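Antigen MTB48, Mycobacterial protein (Mycobacterium smegmatis, PDB 4WJ1) is EspB of the ESX-1 type VII secretion system, and is probably involved in DNA conjugation, at least in the recipient strain. Local coordinates at residues A89-L92 and S93-N97; Y81-I84 and E85-K88. All coordinates share one frame; numbering follows the deposited sequence.

Both interactions lie on helix 40-96, at its C-terminal end. Coming from the N terminus, the chain meets interaction 2 first (81-84 with 85-88) and runs without a break into interaction 1 (89-92 with 93-97). Their centres are about 13 Å apart. Neither closes a long loop: each joins consecutive helical turns, and the two follow one another without nesting or crossing. What they tie to differs. Interaction 2 faces the helical body through Y81, which reaches Y10, helix 12-22 and W184 in the PPE part. Interaction 1 lies farther from the chain centre, where E91 and R94 touch the following loop at S99, P103 and P104.

Interaction 1. Residues A89-L92 and S93-N97; sequences AAEL and SRQMN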
loop_
_atom_site.group_PDB
_atom_site.type_symbol
_atom_site.label_atom_id
_atom_site.label_comp_id
_atom_site.label_asym_id
_atom_site.label_seq_id
_atom_site.Cartn_x
_atom_site.Cartn_y
_atom_site.Cartn_z
ATOM N N ALA A 89 17.724 -6.065 43.193
ATOM C CA ALA A 89 18.450 -7.207 43.736
ATOM C C ALA A 89 19.612 -6.742 44.590
ATOM O O ALA A 89 19.871 -7.299 45.652
ATOM C CB ALA A 89 18.945 -8.107 42.630
ATOM N N ALA A 90 20.318 -5.727 44.111
ATOM C CA ALA A 90 21.419 -5.140 44.854
ATOM C C ALA A 90 20.904 -4.515 46.145
ATOM O O ALA A 90 21.498 -4.678 47.215
ATOM C CB ALA A 90 22.132 -4.109 44.012
ATOM N N GLU A 91 19.782 -3.813 46.038
ATOM C CA GLU A 91 19.170 -3.169 47.192
ATOM C C GLU A 91 18.727 -4.207 48.216
ATOM O O GLU A 91 18.917 -4.033 49.421
ATOM C CB GLU A 91 17.993 -2.286 46.749
ATOM C CG GLU A 91 17.143 -1.732 47.878
ATOM C CD GLU A 91 17.937 -0.928 48.913
ATOM O OE1 GLU A 91 19.020 -0.393 48.571
ATOM O OE2 GLU A 91 17.469 -0.836 50.075
ATOM N N LEU A 92 18.157 -5.302 47.744
ATOM C CA LEU A 92 17.739 -6.350 48.651
ATOM C C LEU A 92 18.946 -7.017 49.318
ATOM O O LEU A 92 18.867 -7.455 50.465
ATOM C CB LEU A 92 16.897 -7.380 47.914
ATOM C CG LEU A 92 16.512 -8.616 48.727
ATOM C CD1 LEU A 92 15.690 -8.241 49.945
ATOM C CD2 LEU A 92 15.772 -9.608 47.854
ATOM N N SER A 93 20.067 -7.088 48.608
ATOM C CA SER A 93 21.254 -7.729 49.171
ATOM C C SER A 93 21.906 -6.871 50.228
ATOM O O SER A 93 22.324 -7.365 51.264
ATOM C CB SER A 93 22.271 -8.050 48.089
ATOM O OG SER A 93 22.106 -9.380 47.655
ATOM N N ARG A 94 22.006 -5.582 49.958
ATOM C CA ARG A 94 22.635 -4.694 50.906
ATOM C C ARG A 94 21.768 -4.594 52.163
ATOM O O ARG A 94 22.286 -4.408 53.259
ATOM C CB ARG A 94 22.871 -3.321 50.281
ATOM C CG ARG A 94 21.874 -2.324 50.760
ATOM C CD ARG A 94 22.256 -0.888 50.562
ATOM N NE ARG A 94 21.214 -0.078 51.175
ATOM C CZ ARG A 94 20.980 -0.047 52.487
ATOM N NH1 ARG A 94 21.733 -0.748 53.331
ATOM N NH2 ARG A 94 20.005 0.707 52.967
ATOM N N GLN A 95 20.456 -4.746 52.008
ATOM C CA GLN A 95 19.553 -4.663 53.151
ATOM C C GLN A 95 19.636 -5.917 54.008
ATOM O O GLN A 95 19.443 -5.874 55.221
ATOM C CB GLN A 95 18.117 -4.438 52.680
ATOM C CG GLN A 95 17.077 -4.523 53.767
ATOM C CD GLN A 95 15.701 -4.112 53.281
ATOM O OE1 GLN A 95 15.479 -3.917 52.076
ATOM N NE2 GLN A 95 14.765 -3.966 54.222
HETATM N N MSE A 96 19.948 -7.044 53.384
HETATM C CA MSE A 96 19.929 -8.302 54.115
HETATM C C MSE A 96 21.270 -8.697 54.699
HETATM O O MSE A 96 21.319 -9.497 55.621
HETATM C CB MSE A 96 19.432 -9.421 53.217
HETATM C CG MSE A 96 17.939 -9.482 53.115
HETATM SE SE MSE A 96 17.445 -10.877 51.878
HETATM C CE MSE A 96 18.249 -12.377 52.807
ATOM N N ASN A 97 22.363 -8.170 54.166
ATOM C CA ASN A 97 23.657 -8.540 54.716
ATOM C C ASN A 97 24.190 -7.455 55.651
ATOM O O ASN A 97 25.395 -7.361 55.879
ATOM C CB ASN A 97 24.661 -8.871 53.596
ATOM C CG ASN A 97 24.905 -7.719 52.650
ATOM O OD1 ASN A 97 24.831 -6.550 53.034
ATOM N ND2 ASN A 97 25.208 -8.044 51.399
HETATM O O HOH W 1 19.182 -10.044 45.994
#
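E91 and R94 lie side by side on successive turns at the end of helix 40-96, and R94 shows the approach atom by atom. R94 CB rests 3.6 Å from A90 O, and R94 CG is 3.7 Å from E91 O, so the root of the side chain lies against backbone carbonyls. Farther out, R94 CD comes to 3.8 Å from E91 OE1, and R94 NE makes a salt bridge of 3.4 Å to that same oxygen. At the tip, R94 NH2 stays 4.1 Å from E91 OE2. With CG anti to the backbone N (chi1 171°) and a bend at chi2, E91 brings its carboxylate alongside the extended arginine. The two flat groups are turned 72° apart, and OE1 meets the guanidinium obliquely. In the backbone, R94 N donates to A90 O at 2.9 Å. A separate apolar pair is formed by L92 CD1 and SE of M96, a selenomethionine, at 3.7 Å; the backbone bond from M96 N to L92 O is weak, and N97 has already left helical geometry. A water donates to A89 O and makes a weak hydrogen bond with S93 OG. Beyond the two segments, E91 touches P104, while R94 touches S99 and P103. A single bridging contact and steeply inclined planes suggest a single-pronged electrostatic attraction, probably modest, rather than a two-pronged carboxylate-guanidinium pair.

Interaction 2. Residues Y81-I84 and E85-K88; sequences YQKI and EEQK
A YxxxD/E sequence, of the kind found in type VII secretion substrates, runs along helix 40-96, and its two named positions, Y81 and E85, are joined by an i to i+4 bond: E85 N donates to Y81 O at 2.8 Å. One turn on, K88 N reaches I84 O at 2.9 Å. Outside this helical ladder, Q82 and E86 form the closest side-chain approach. CG of Q82 stands 3.5 Å from E86 OE2, and the chains cross, the amide and carboxylate planes only 28° apart. E86, its CG beside the backbone N (chi1 -67°) and its chain extended, reaches back toward Q82, whose bend at chi2 returns the amide to meet it. The motif gains its place in the PE-PPE fold through Y81, whose ring stacks on Y10 and whose OH is hydrogen-bonded to W184 NE1, the tryptophan of the WxG sequence in the PPE part; Y81 also touches L12 and L15 of helix 12-22. Three residues after E85, the aliphatic part of K88 passes I84, CD lying 4.1 Å from CG2, while K88 NZ keeps a long 4.0 Å salt bridge to E85 OE2. K83 NZ stays 5.4 Å from E86 OE1.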
loop_
_atom_site.group_PDB
_atom_site.type_symbol
_atom_site.label_atom_id
_atom_site.label_comp_id
_atom_site.label_asym_id
_atom_site.label_seq_id
_atom_site.Cartn_x
_atom_site.Cartn_y
_atom_site.Cartn_z
ATOM N N TYR A 81 14.261 -1.975 32.330
ATOM C CA TYR A 81 13.705 -2.823 33.378
ATOM C C TYR A 81 14.779 -3.770 33.885
ATOM O O TYR A 81 14.804 -4.117 35.074
ATOM C CB TYR A 81 12.483 -3.600 32.889
ATOM C CG TYR A 81 11.377 -2.706 32.367
ATOM C CD1 TYR A 81 11.197 -1.427 32.870
ATOM C CD2 TYR A 81 10.527 -3.135 31.348
ATOM C CE1 TYR A 81 10.199 -0.606 32.389
ATOM C CE2 TYR A 81 9.525 -2.321 30.861
ATOM C CZ TYR A 81 9.368 -1.053 31.385
ATOM O OH TYR A 81 8.371 -0.238 30.904
ATOM N N GLN A 82 15.679 -4.165 32.991
ATOM C CA GLN A 82 16.810 -4.989 33.390
ATOM C C GLN A 82 17.645 -4.268 34.450
ATOM O O GLN A 82 18.069 -4.869 35.439
ATOM C CB GLN A 82 17.685 -5.346 32.188
ATOM C CG GLN A 82 18.848 -6.251 32.548
ATOM C CD GLN A 82 18.380 -7.604 33.049
ATOM O OE1 GLN A 82 18.467 -7.914 34.246
ATOM N NE2 GLN A 82 17.868 -8.421 32.131
ATOM N N LYS A 83 17.872 -2.977 34.247
ATOM C CA LYS A 83 18.677 -2.219 35.191
ATOM C C LYS A 83 17.931 -2.085 36.504
ATOM O O LYS A 83 18.525 -2.187 37.578
ATOM C CB LYS A 83 19.039 -0.844 34.633
ATOM C CG LYS A 83 20.392 -0.819 33.916
ATOM C CD LYS A 83 21.513 -0.363 34.865
ATOM C CE LYS A 83 22.759 0.106 34.104
ATOM N NZ LYS A 83 23.757 0.780 34.994
ATOM N N ILE A 84 16.623 -1.880 36.418
ATOM C CA ILE A 84 15.798 -1.747 37.613
ATOM C C ILE A 84 15.874 -3.040 38.408
ATOM O O ILE A 84 16.010 -3.023 39.635
ATOM C CB ILE A 84 14.343 -1.394 37.245
ATOM C CG1 ILE A 84 14.247 0.100 36.947
ATOM C CG2 ILE A 84 13.378 -1.769 38.339
ATOM C CD1 ILE A 84 12.961 0.515 36.260
ATOM N N GLU A 85 15.842 -4.155 37.690
ATOM C CA GLU A 85 15.899 -5.475 38.294
ATOM C C GLU A 85 17.221 -5.702 39.007
ATOM O O GLU A 85 17.254 -6.280 40.096
ATOM C CB GLU A 85 15.677 -6.553 37.227
ATOM C CG GLU A 85 14.794 -7.704 37.685
ATOM C CD GLU A 85 13.459 -7.223 38.209
ATOM O OE1 GLU A 85 12.866 -6.349 37.561
ATOM O OE2 GLU A 85 13.008 -7.689 39.280
ATOM N N GLU A 86 18.315 -5.243 38.407
ATOM C CA GLU A 86 19.621 -5.378 39.051
ATOM C C GLU A 86 19.698 -4.534 40.317
ATOM O O GLU A 86 20.225 -4.993 41.328
ATOM C CB GLU A 86 20.750 -4.994 38.100
ATOM C CG GLU A 86 20.896 -5.948 36.928
ATOM C CD GLU A 86 21.706 -5.364 35.777
ATOM O OE1 GLU A 86 22.364 -4.312 35.976
ATOM O OE2 GLU A 86 21.673 -5.959 34.673
ATOM N N GLN A 87 19.166 -3.315 40.263
ATOM C CA GLN A 87 19.197 -2.415 41.416
ATOM C C GLN A 87 18.415 -2.985 42.574
ATOM O O GLN A 87 18.884 -2.975 43.706
ATOM C CB GLN A 87 18.628 -1.045 41.068
ATOM C CG GLN A 87 19.418 -0.283 40.033
ATOM C CD GLN A 87 18.706 0.980 39.597
ATOM O OE1 GLN A 87 17.532 1.184 39.920
ATOM N NE2 GLN A 87 19.409 1.836 38.860
ATOM N N LYS A 88 17.214 -3.472 42.288
ATOM C CA LYS A 88 16.371 -4.048 43.316
ATOM C C LYS A 88 17.077 -5.218 43.987
ATOM O O LYS A 88 17.047 -5.342 45.202
ATOM C CB LYS A 88 15.038 -4.501 42.732
ATOM C CG LYS A 88 14.108 -3.368 42.335
ATOM C CD LYS A 88 12.805 -3.908 41.733
ATOM C CE LYS A 88 12.130 -4.896 42.685
ATOM N NZ LYS A 88 10.997 -5.638 42.049
#